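Local coordinates for protein Atg1 tMIT (Kluyveromyces marxianus, PDB 4P1N) that forms the tandem MIT region of Atg1, a serine/threonine protein kinase essential for autophagy and required for the formation of autophagosomes, at residues B[107-112]-B[151-156]; B[100-105]-B[158-163]; B[201-206]-B[214-219]; B[248-251]-B[256-259]. All blocks are in the same frame, centred on the assembly; numbering follows the deposited sequence.

Contact 1: B[107-112]-B[151-156]; sequences LLYLKS and NECLDK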
loop_
_atom_site.group_PDB
_atom_site.type_symbol
_atom_site.label_atom_id
_atom_site.label_comp_id
_atom_site.label_asym_id
_atom_site.label_seq_id
_atom_site.Cartn_x
_atom_site.Cartn_y
_atom_site.Cartn_z
ATOM N N LEU B 107 7.456 -4.193 19.135
ATOM C CA LEU B 107 6.094 -4.526 19.501
ATOM C C LEU B 107 5.053 -3.891 18.569
ATOM O O LEU B 107 4.056 -4.535 18.204
ATOM C CB LEU B 107 5.817 -4.110 20.974
ATOM C CG LEU B 107 6.634 -4.857 22.043
ATOM C CD1 LEU B 107 6.192 -4.408 23.427
ATOM C CD2 LEU B 107 6.502 -6.357 21.889
ATOM N N LEU B 108 5.291 -2.640 18.185
ATOM C CA LEU B 108 4.420 -1.935 17.228
ATOM C C LEU B 108 4.513 -2.515 15.843
ATOM O O LEU B 108 3.504 -2.583 15.138
ATOM C CB LEU B 108 4.763 -0.432 17.206
ATOM C CG LEU B 108 4.468 0.244 18.550
ATOM C CD1 LEU B 108 5.015 1.652 18.577
ATOM C CD2 LEU B 108 2.969 0.217 18.881
ATOM N N TYR B 109 5.692 -2.965 15.419
ATOM C CA TYR B 109 5.764 -3.657 14.152
ATOM C C TYR B 109 5.017 -4.992 14.253
ATOM O O TYR B 109 4.408 -5.414 13.278
ATOM C CB TYR B 109 7.211 -3.887 13.658
ATOM C CG TYR B 109 7.830 -2.694 13.056
ATOM C CD1 TYR B 109 7.247 -2.053 11.949
ATOM C CD2 TYR B 109 8.935 -2.105 13.640
ATOM C CE1 TYR B 109 7.789 -0.897 11.410
ATOM C CE2 TYR B 109 9.474 -0.927 13.112
ATOM C CZ TYR B 109 8.888 -0.323 12.017
ATOM O OH TYR B 109 9.463 0.803 11.504
ATOM N N LEU B 110 5.087 -5.684 15.383
ATOM C CA LEU B 110 4.401 -6.979 15.481
ATOM C C LEU B 110 2.887 -6.792 15.476
ATOM O O LEU B 110 2.183 -7.590 14.927
ATOM C CB LEU B 110 4.802 -7.786 16.714
ATOM C CG LEU B 110 6.261 -8.236 16.821
ATOM C CD1 LEU B 110 6.459 -8.935 18.163
ATOM C CD2 LEU B 110 6.668 -9.235 15.749
ATOM N N LYS B 111 2.389 -5.720 16.070
ATOM C CA LYS B 111 0.999 -5.444 15.978
ATOM C C LYS B 111 0.595 -5.076 14.555
ATOM O O LYS B 111 -0.463 -5.538 14.060
ATOM C CB LYS B 111 0.600 -4.360 16.978
ATOM C CG LYS B 111 -0.866 -3.989 16.959
ATOM C CD LYS B 111 -1.790 -5.121 17.375
ATOM C CE LYS B 111 -1.692 -5.444 18.872
ATOM N NZ LYS B 111 -2.216 -6.813 19.053
ATOM N N SER B 112 1.412 -4.279 13.879
ATOM C CA SER B 112 1.192 -4.027 12.441
ATOM C C SER B 112 1.057 -5.293 11.633
ATOM O O SER B 112 0.128 -5.471 10.831
ATOM C CB SER B 112 2.288 -3.136 11.819
ATOM O OG SER B 112 2.445 -1.934 12.551
ATOM N N ASN B 151 6.107 -7.253 4.355
ATOM C CA ASN B 151 7.527 -7.594 4.147
ATOM C C ASN B 151 8.457 -6.580 4.762
ATOM O O ASN B 151 9.434 -6.949 5.394
ATOM C CB ASN B 151 7.852 -7.737 2.650
ATOM C CG ASN B 151 7.149 -8.933 2.048
ATOM O OD1 ASN B 151 6.825 -9.865 2.764
ATOM N ND2 ASN B 151 6.923 -8.926 0.756
ATOM N N GLU B 152 8.140 -5.304 4.592
ATOM C CA GLU B 152 8.856 -4.254 5.305
ATOM C C GLU B 152 8.790 -4.409 6.852
ATOM O O GLU B 152 9.828 -4.355 7.537
ATOM C CB GLU B 152 8.334 -2.874 4.884
ATOM C CG GLU B 152 9.025 -1.707 5.580
ATOM C CD GLU B 152 8.375 -0.362 5.270
ATOM O OE1 GLU B 152 7.454 -0.305 4.426
ATOM O OE2 GLU B 152 8.790 0.635 5.880
ATOM N N CYS B 153 7.591 -4.582 7.413
ATOM C CA CYS B 153 7.453 -4.701 8.881
ATOM C C CYS B 153 8.223 -5.911 9.429
ATOM O O CYS B 153 8.845 -5.859 10.539
ATOM C CB CYS B 153 5.977 -4.796 9.302
ATOM S SG CYS B 153 5.151 -3.215 9.061
ATOM N N LEU B 154 8.111 -7.006 8.695
ATOM C CA LEU B 154 8.798 -8.213 9.048
ATOM C C LEU B 154 10.331 -8.003 9.022
ATOM O O LEU B 154 11.015 -8.444 9.947
ATOM C CB LEU B 154 8.435 -9.341 8.100
ATOM C CG LEU B 154 8.039 -10.696 8.669
ATOM C CD1 LEU B 154 8.452 -11.720 7.639
ATOM C CD2 LEU B 154 8.626 -11.032 10.038
ATOM N N ASP B 155 10.872 -7.372 7.963
ATOM C CA ASP B 155 12.318 -7.106 7.933
ATOM C C ASP B 155 12.773 -6.221 9.090
ATOM O O ASP B 155 13.789 -6.508 9.734
ATOM C CB ASP B 155 12.757 -6.479 6.619
ATOM C CG ASP B 155 12.670 -7.450 5.452
ATOM O OD1 ASP B 155 12.416 -8.657 5.679
ATOM O OD2 ASP B 155 12.839 -7.001 4.301
ATOM N N LYS B 156 12.031 -5.153 9.353
ATOM C CA LYS B 156 12.324 -4.276 10.477
ATOM C C LYS B 156 12.213 -4.949 11.852
ATOM O O LYS B 156 13.075 -4.742 12.737
ATOM C CB LYS B 156 11.503 -2.998 10.401
ATOM C CG LYS B 156 12.012 -2.113 9.294
ATOM C CD LYS B 156 11.211 -0.851 9.065
ATOM C CE LYS B 156 11.805 -0.072 7.862
ATOM N NZ LYS B 156 10.901 1.065 7.482
#
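Y109 and C153 mark the closest backbone approach, 5.6 Å between their CA atoms, where helix segments 107-112 and 151-156 run antiparallel at 150° with their axes 9.2 Å apart. The Y109 ring points from helix 95-129 toward segment 151-156 and carries most of the contact. K156 lies over one face of the ring. Its CB makes a CH-pi contact, 4.1 Å from the ring centroid and close to the ring normal. Beyond CG the K156 chain is extended, which carries CD past the phenol end, 3.4 Å from Y109 OH. C153 meets the same ring at its edge. SG lies 3.8 Å from Y109 CD1 and near the ring plane, a cysteine sulfur-aromatic contact. With chi1 at -71°, SG stands beside its own backbone N, and it also touches S112 CB at 4.0 Å. The hydroxyl of S112 turns back into its own helix. OG donates to L108 O, which also takes the backbone N of S112 from the opposite face of the carbonyl plane. K156 NZ forms a salt bridge with E152 OE2 at 2.7 Å and meets that oxygen on its anti lone pair. E29 of helix 10-33 pairs with K156 NZ and is hydrogen-bonded to Y109 OH. Y25 of that helix is hydrogen-bonded to E152 OE2. Helix 10-33 thus supplies polar partners for Y109, K156 and E152, while the segments meet without hydrogen bonds. The hydrogen bond at Y109 OH and the salt bridges at K156 NZ probably limit the movement of ring and lysine chain.

Contact 2: B[100-105]-B[158-163]; sequences KLCMES and EFLRLK
L160 fits against C102 and S105, and these three residues have the most surface buried here. Segments 100-105 and 158-163 are both helical. They run antiparallel at 144°, with axes 9.5 Å apart. The two methyl branches of L160 divide the work. CD1 packs on S105, 3.8 Å from both its CB and its OG. CD2 lies against the backbone of C102, 4.0 Å from its O, and meets C102 SG at 4.2 Å. The C102 sulfur is also met by K163, whose CD comes within 4.1 Å. Only the aliphatic part of that lysine takes part. S105 OG lies trans to its own backbone N (chi1 -161°). It is hydrogen-bonded to A28 O in helix 10-33, so the polar atom beside the leucine methyl is satisfied. F32 of that helix packs on both S105 and L160, and L106 touches L160 from within helix 95-129. No hydrogen bond crosses between the segments. Small residues on one helix receive a branched apolar side chain from its antiparallel neighbour, and a third helix covers the join. This is typical of the three-helix bundle of an MIT domain.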
loop_
_atom_site.group_PDB
_atom_site.type_symbol
_atom_site.label_atom_id
_atom_site.label_comp_id
_atom_site.label_asym_id
_atom_site.label_seq_id
_atom_site.Cartn_x
_atom_site.Cartn_y
_atom_site.Cartn_z
ATOM N N LYS B 100 14.647 0.571 25.282
ATOM C CA LYS B 100 13.234 0.877 25.402
ATOM C C LYS B 100 12.603 1.181 24.023
ATOM O O LYS B 100 11.545 0.657 23.683
ATOM C CB LYS B 100 13.025 2.058 26.357
ATOM C CG LYS B 100 11.644 2.066 26.977
ATOM C CD LYS B 100 11.273 3.415 27.571
ATOM C CE LYS B 100 9.975 3.302 28.370
ATOM N NZ LYS B 100 9.072 4.475 28.186
ATOM N N LEU B 101 13.271 2.019 23.245
ATOM C CA LEU B 101 12.836 2.339 21.915
ATOM C C LEU B 101 12.792 1.117 20.999
ATOM O O LEU B 101 11.871 0.984 20.203
ATOM C CB LEU B 101 13.738 3.405 21.288
ATOM C CG LEU B 101 13.558 4.832 21.809
ATOM C CD1 LEU B 101 14.667 5.723 21.263
ATOM C CD2 LEU B 101 12.206 5.400 21.441
ATOM N N CYS B 102 13.798 0.255 21.102
ATOM C CA CYS B 102 13.887 -0.936 20.269
ATOM C C CYS B 102 12.716 -1.892 20.570
ATOM O O CYS B 102 12.031 -2.374 19.627
ATOM C CB CYS B 102 15.232 -1.646 20.460
ATOM S SG CYS B 102 16.615 -0.831 19.613
ATOM N N MET B 103 12.478 -2.144 21.860
ATOM C CA MET B 103 11.336 -2.947 22.258
ATOM C C MET B 103 10.007 -2.356 21.795
ATOM O O MET B 103 9.189 -3.071 21.282
ATOM C CB MET B 103 11.268 -3.159 23.774
ATOM C CG MET B 103 11.538 -4.584 24.189
ATOM S SD MET B 103 10.248 -5.711 23.631
ATOM C CE MET B 103 9.830 -6.543 25.173
ATOM N N GLU B 104 9.811 -1.072 22.040
ATOM C CA GLU B 104 8.589 -0.365 21.690
ATOM C C GLU B 104 8.335 -0.456 20.193
ATOM O O GLU B 104 7.248 -0.827 19.777
ATOM C CB GLU B 104 8.642 1.085 22.131
ATOM C CG GLU B 104 8.377 1.273 23.620
ATOM C CD GLU B 104 8.623 2.700 24.137
ATOM O OE1 GLU B 104 8.235 2.973 25.303
ATOM O OE2 GLU B 104 9.218 3.535 23.417
ATOM N N SER B 105 9.365 -0.179 19.408
ATOM C CA SER B 105 9.260 -0.253 17.963
ATOM C C SER B 105 8.926 -1.685 17.508
ATOM O O SER B 105 8.012 -1.898 16.718
ATOM C CB SER B 105 10.528 0.290 17.293
ATOM O OG SER B 105 10.263 0.620 15.919
ATOM N N GLU B 158 12.571 -8.199 12.476
ATOM C CA GLU B 158 13.683 -9.148 12.594
ATOM C C GLU B 158 14.978 -8.421 12.925
ATOM O O GLU B 158 15.770 -8.862 13.767
ATOM C CB GLU B 158 13.895 -9.953 11.310
ATOM C CG GLU B 158 12.886 -11.059 11.050
ATOM C CD GLU B 158 13.074 -12.280 11.951
ATOM O OE1 GLU B 158 13.806 -12.210 12.972
ATOM O OE2 GLU B 158 12.470 -13.329 11.636
ATOM N N PHE B 159 15.208 -7.318 12.246
ATOM C CA PHE B 159 16.342 -6.492 12.573
ATOM C C PHE B 159 16.274 -6.158 14.056
ATOM O O PHE B 159 17.221 -6.458 14.788
ATOM C CB PHE B 159 16.375 -5.266 11.688
ATOM C CG PHE B 159 17.304 -4.196 12.156
ATOM C CD1 PHE B 159 18.673 -4.348 12.042
ATOM C CD2 PHE B 159 16.802 -2.999 12.666
ATOM C CE1 PHE B 159 19.532 -3.341 12.464
ATOM C CE2 PHE B 159 17.650 -1.998 13.090
ATOM C CZ PHE B 159 19.018 -2.163 12.983
ATOM N N LEU B 160 15.146 -5.622 14.519
ATOM C CA LEU B 160 15.019 -5.218 15.929
ATOM C C LEU B 160 15.152 -6.365 16.926
ATOM O O LEU B 160 15.676 -6.176 18.033
ATOM C CB LEU B 160 13.708 -4.473 16.186
ATOM C CG LEU B 160 13.570 -3.067 15.563
ATOM C CD1 LEU B 160 12.115 -2.648 15.454
ATOM C CD2 LEU B 160 14.339 -2.020 16.343
ATOM N N ARG B 161 14.682 -7.555 16.554
ATOM C CA ARG B 161 14.754 -8.707 17.465
ATOM C C ARG B 161 16.194 -9.088 17.675
ATOM O O ARG B 161 16.574 -9.532 18.767
ATOM C CB ARG B 161 13.988 -9.926 16.933
ATOM N N LEU B 162 16.980 -8.899 16.618
ATOM C CA LEU B 162 18.392 -9.285 16.591
ATOM C C LEU B 162 19.204 -8.243 17.333
ATOM O O LEU B 162 20.110 -8.569 18.103
ATOM C CB LEU B 162 18.878 -9.414 15.146
ATOM C CG LEU B 162 20.109 -10.286 14.913
ATOM C CD1 LEU B 162 20.023 -10.918 13.529
ATOM C CD2 LEU B 162 21.397 -9.492 15.076
ATOM N N LYS B 163 18.863 -6.982 17.120
ATOM C CA LYS B 163 19.470 -5.908 17.899
ATOM C C LYS B 163 19.196 -6.146 19.392
ATOM O O LYS B 163 20.101 -6.022 20.223
ATOM C CB LYS B 163 18.957 -4.546 17.444
ATOM C CG LYS B 163 19.623 -3.393 18.159
ATOM C CD LYS B 163 19.701 -2.129 17.313
ATOM C CE LYS B 163 21.009 -1.382 17.582
ATOM N NZ LYS B 163 21.208 -0.217 16.671
#

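Contact 3: B[201-206]-B[214-219]; sequences RLEMEG and LAYATS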
loop_
_atom_site.group_PDB
_atom_site.type_symbol
_atom_site.label_atom_id
_atom_site.label_comp_id
_atom_site.label_asym_id
_atom_site.label_seq_id
_atom_site.Cartn_x
_atom_site.Cartn_y
_atom_site.Cartn_z
ATOM N N ARG B 201 -7.034 20.482 22.316
ATOM C CA ARG B 201 -6.335 21.752 22.573
ATOM C C ARG B 201 -6.208 22.535 21.264
ATOM O O ARG B 201 -6.475 23.733 21.214
ATOM C CB ARG B 201 -4.960 21.507 23.188
ATOM N N LEU B 202 -5.848 21.842 20.194
ATOM C CA LEU B 202 -5.775 22.471 18.883
ATOM C C LEU B 202 -7.136 23.062 18.485
ATOM O O LEU B 202 -7.240 24.245 18.108
ATOM C CB LEU B 202 -5.345 21.471 17.823
ATOM C CG LEU B 202 -4.559 22.084 16.671
ATOM C CD1 LEU B 202 -3.071 21.938 16.960
ATOM C CD2 LEU B 202 -4.867 21.427 15.347
ATOM N N GLU B 203 -8.171 22.231 18.597
ATOM C CA GLU B 203 -9.519 22.620 18.222
ATOM C C GLU B 203 -9.928 23.907 18.943
ATOM O O GLU B 203 -10.509 24.794 18.323
ATOM C CB GLU B 203 -10.522 21.484 18.505
ATOM C CG GLU B 203 -11.791 21.568 17.664
ATOM C CD GLU B 203 -12.913 20.628 18.110
ATOM O OE1 GLU B 203 -14.068 21.096 18.132
ATOM O OE2 GLU B 203 -12.667 19.437 18.423
ATOM N N MET B 204 -9.598 24.022 20.232
ATOM C CA MET B 204 -9.966 25.217 20.999
ATOM C C MET B 204 -9.084 26.448 20.723
ATOM O O MET B 204 -9.476 27.561 21.042
ATOM C CB MET B 204 -10.111 24.936 22.506
ATOM C CG MET B 204 -8.933 24.347 23.242
ATOM S SD MET B 204 -9.482 23.581 24.792
ATOM C CE MET B 204 -9.765 25.034 25.793
ATOM N N GLU B 205 -7.935 26.254 20.087
ATOM C CA GLU B 205 -7.090 27.372 19.662
ATOM C C GLU B 205 -7.427 27.863 18.243
ATOM O O GLU B 205 -6.660 28.627 17.659
ATOM C CB GLU B 205 -5.606 26.977 19.773
ATOM C CG GLU B 205 -5.123 26.923 21.214
ATOM C CD GLU B 205 -3.706 26.404 21.349
ATOM O OE1 GLU B 205 -3.438 25.266 20.898
ATOM O OE2 GLU B 205 -2.864 27.133 21.924
ATOM N N GLY B 206 -8.575 27.440 17.701
ATOM C CA GLY B 206 -9.003 27.826 16.352
ATOM C C GLY B 206 -8.208 27.146 15.249
ATOM O O GLY B 206 -8.170 27.607 14.105
ATOM N N LEU B 214 -8.607 14.342 11.452
ATOM C CA LEU B 214 -7.725 13.223 11.206
ATOM C C LEU B 214 -7.118 12.701 12.492
ATOM O O LEU B 214 -6.990 11.492 12.656
ATOM C CB LEU B 214 -6.634 13.636 10.237
ATOM C CG LEU B 214 -5.913 12.412 9.679
ATOM C CD1 LEU B 214 -6.155 12.326 8.175
ATOM C CD2 LEU B 214 -4.439 12.486 10.021
ATOM N N ALA B 215 -6.761 13.597 13.413
ATOM C CA ALA B 215 -6.255 13.164 14.706
ATOM C C ALA B 215 -7.282 12.328 15.476
ATOM O O ALA B 215 -6.986 11.207 15.885
ATOM C CB ALA B 215 -5.773 14.340 15.532
ATOM N N TYR B 216 -8.503 12.828 15.641
ATOM C CA TYR B 216 -9.516 12.022 16.329
ATOM C C TYR B 216 -9.701 10.670 15.626
ATOM O O TYR B 216 -9.805 9.653 16.282
ATOM C CB TYR B 216 -10.854 12.725 16.393
ATOM C CG TYR B 216 -10.899 13.981 17.225
ATOM C CD1 TYR B 216 -10.466 13.980 18.541
ATOM C CD2 TYR B 216 -11.436 15.153 16.710
ATOM C CE1 TYR B 216 -10.524 15.110 19.308
ATOM C CE2 TYR B 216 -11.511 16.301 17.481
ATOM C CZ TYR B 216 -11.042 16.274 18.774
ATOM O OH TYR B 216 -11.108 17.399 19.547
ATOM N N ALA B 217 -9.775 10.670 14.295
ATOM C CA ALA B 217 -10.018 9.433 13.565
ATOM C C ALA B 217 -8.846 8.458 13.827
ATOM O O ALA B 217 -9.034 7.229 14.009
ATOM C CB ALA B 217 -10.182 9.722 12.061
ATOM N N THR B 218 -7.643 9.021 13.871
ATOM C CA THR B 218 -6.445 8.231 14.183
ATOM C C THR B 218 -6.519 7.584 15.556
ATOM O O THR B 218 -6.270 6.374 15.663
ATOM C CB THR B 218 -5.167 9.050 14.051
ATOM O OG1 THR B 218 -5.091 9.570 12.719
ATOM C CG2 THR B 218 -3.930 8.193 14.375
ATOM N N SER B 219 -6.903 8.350 16.579
ATOM C CA SER B 219 -7.099 7.787 17.922
ATOM C C SER B 219 -8.121 6.689 17.933
ATOM O O SER B 219 -8.009 5.739 18.687
ATOM C CB SER B 219 -7.593 8.824 18.908
ATOM O OG SER B 219 -6.652 9.839 19.121
#
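The end of helix 184-204 meets its neighbour, helix 209-227, within the second MIT domain, and one side-chain hydrogen bond makes the link. Y216 OH donates to E203 OE2 at 2.8 Å, and the hydroxyl arrives nearly along the C-O axis of that oxygen. OE2 also lies in the plane of the tyrosine ring, at its edge, 3.5 Å from CE2. The carboxylate stands almost upright against the ring, with the two planes 84° apart. E203 has CG on the far side from its backbone N (chi1 -157°) and an extended chain beyond it, which brings the carboxylate across to the tyrosine hydroxyl. The other oxygen, E203 OE1, forms salt bridges with K273 and R266 of helix 250-273. The glutamate therefore joins all three helices of the domain. The two basic groups probably stabilise its negative charge. I263, R266 and L267 of helix 250-273 also pack on Y216. On helix 209-227, T218 OG1 bonds back to L214 O at 2.7 Å, from above the carbonyl plane. Just past E203 the first helix stops. G206, with positive phi, is the C-prime residue of a Schellman motif, with G207 N bonded to L202 O and a weak bond from G206 N to E203 O. The two helices form an antiparallel hairpin, and with helix 250-273 they make up the three-helix bundle characteristic of an MIT domain.

Contact 4: B[248-251]-B[256-259]; sequences LDES and IRKY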
loop_
_atom_site.group_PDB
_atom_site.type_symbol
_atom_site.label_atom_id
_atom_site.label_comp_id
_atom_site.label_asym_id
_atom_site.label_seq_id
_atom_site.Cartn_x
_atom_site.Cartn_y
_atom_site.Cartn_z
ATOM N N LEU B 248 -5.366 -7.599 28.155
ATOM C CA LEU B 248 -6.233 -6.630 28.770
ATOM C C LEU B 248 -7.214 -7.385 29.653
ATOM O O LEU B 248 -7.641 -8.483 29.286
ATOM C CB LEU B 248 -7.030 -5.877 27.705
ATOM C CG LEU B 248 -6.278 -4.986 26.701
ATOM C CD1 LEU B 248 -7.151 -4.702 25.493
ATOM C CD2 LEU B 248 -5.861 -3.680 27.336
ATOM N N ASP B 249 -7.568 -6.796 30.791
ATOM C CA ASP B 249 -8.718 -7.273 31.566
ATOM C C ASP B 249 -9.995 -6.523 31.181
ATOM O O ASP B 249 -9.963 -5.586 30.381
ATOM C CB ASP B 249 -8.442 -7.235 33.077
ATOM C CG ASP B 249 -8.586 -5.841 33.700
ATOM O OD1 ASP B 249 -9.456 -5.039 33.288
ATOM O OD2 ASP B 249 -7.844 -5.565 34.669
ATOM N N GLU B 250 -11.116 -6.960 31.750
ATOM C CA GLU B 250 -12.432 -6.440 31.383
ATOM C C GLU B 250 -12.622 -4.963 31.719
ATOM O O GLU B 250 -13.286 -4.244 30.973
ATOM C CB GLU B 250 -13.544 -7.254 32.057
ATOM C CG GLU B 250 -14.910 -7.060 31.411
ATOM C CD GLU B 250 -14.900 -7.458 29.945
ATOM O OE1 GLU B 250 -14.269 -8.493 29.620
ATOM O OE2 GLU B 250 -15.501 -6.729 29.120
ATOM N N SER B 251 -12.078 -4.520 32.853
ATOM C CA SER B 251 -12.177 -3.107 33.245
ATOM C C SER B 251 -11.346 -2.239 32.309
ATOM O O SER B 251 -11.654 -1.073 32.106
ATOM C CB SER B 251 -11.745 -2.893 34.707
ATOM O OG SER B 251 -10.337 -3.054 34.840
ATOM N N ILE B 256 -11.558 1.608 27.819
ATOM C CA ILE B 256 -11.267 1.915 26.409
ATOM C C ILE B 256 -12.566 2.149 25.645
ATOM O O ILE B 256 -12.656 3.083 24.836
ATOM C CB ILE B 256 -10.401 0.811 25.713
ATOM C CG1 ILE B 256 -9.018 0.739 26.354
ATOM C CG2 ILE B 256 -10.216 1.084 24.221
ATOM C CD1 ILE B 256 -8.359 -0.614 26.272
ATOM N N ARG B 257 -13.580 1.334 25.912
ATOM C CA ARG B 257 -14.891 1.564 25.323
ATOM C C ARG B 257 -15.411 2.980 25.620
ATOM O O ARG B 257 -15.980 3.626 24.741
ATOM C CB ARG B 257 -15.907 0.526 25.806
ATOM C CG ARG B 257 -15.905 -0.732 24.976
ATOM C CD ARG B 257 -17.077 -1.650 25.316
ATOM N NE ARG B 257 -16.664 -3.031 25.099
ATOM C CZ ARG B 257 -16.353 -3.901 26.055
ATOM N NH1 ARG B 257 -16.439 -3.574 27.341
ATOM N NH2 ARG B 257 -15.965 -5.126 25.713
ATOM N N LYS B 258 -15.217 3.453 26.850
ATOM C CA LYS B 258 -15.687 4.781 27.228
ATOM C C LYS B 258 -14.963 5.847 26.408
ATOM O O LYS B 258 -15.584 6.706 25.790
ATOM C CB LYS B 258 -15.490 5.045 28.730
ATOM C CG LYS B 258 -16.178 4.050 29.665
ATOM C CD LYS B 258 -17.694 4.198 29.715
ATOM C CE LYS B 258 -18.158 5.139 30.829
ATOM N NZ LYS B 258 -18.478 4.433 32.107
ATOM N N TYR B 259 -13.643 5.778 26.383
ATOM C CA TYR B 259 -12.840 6.705 25.555
ATOM C C TYR B 259 -13.216 6.688 24.094
ATOM O O TYR B 259 -13.320 7.745 23.467
ATOM C CB TYR B 259 -11.359 6.452 25.754
ATOM C CG TYR B 259 -10.879 6.948 27.099
ATOM C CD1 TYR B 259 -10.922 8.296 27.389
ATOM C CD2 TYR B 259 -10.397 6.078 28.074
ATOM C CE1 TYR B 259 -10.509 8.785 28.612
ATOM C CE2 TYR B 259 -9.965 6.557 29.307
ATOM C CZ TYR B 259 -10.035 7.919 29.555
ATOM O OH TYR B 259 -9.622 8.468 30.720
#
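L248 and I256 meet tip to tip, with L248 CD2 4.1 Å from I256 CD1. One lies just before helix 250-273 and the other nearly two turns into it. I256 carries CG1 opposite its carbonyl carbon (chi1 -65°), and CD1 at the end of that branch does the touching. Both residues are buried. A second pair meets at the surface. E250 OE2 approaches the edge of the R257 guanidinium, in its plane, 3.7 Å from NH1 and 3.8 Å from NH2. This is a long salt bridge. Carboxylate and guanidinium planes are only 16° apart. The E250 chain starts away from the partner segment, but its bend at chi2 (59°) swings the carboxylate back toward R257. E254, on the turn between, forms a salt bridge with the same NH1. Further out, D249 sets the start of the helix. It sits at the N-cap position, and its OD1 accepts a hydrogen bond from the backbone N of D252. S251 OG also donates to D249 OD1, at 2.7 Å and on the syn side. Around the apolar pair, E185 and Y189 of helix 184-204 pack on L248 and I256 respectively. L223, L226 and L227 of helix 209-227 cover I256, and L227 also touches R257. The contact thus has an apolar inner side and a charged outer side. The cap gives the first turn a side-chain acceptor for a backbone N-H. The long ion pair is exposed, so its contribution is probably modest, and E250 and E254 probably share the R257 charge.

Contacts 1 and 2 are successive parts of one seam between helices 95-129 and 137-170. Their centres are 10 Å apart, and they touch through Y109 CD2 and L160 CD1 at 3.7 Å. Along the chain, contact 1 is nested inside the loop closed by contact 2. Contacts 3 and 4 belong to the second MIT domain. Contact 3 joins helices 184-204 and 209-227, and contact 4 lies at the start of helix 250-273, which packs on both. Their centres are 22 Å apart, with nearest atoms about 7 Å apart. Contact 1 lies on the opposite side of the chain's centre from contacts 3 and 4. Its nearest atoms are about 8 Å from those of contact 4.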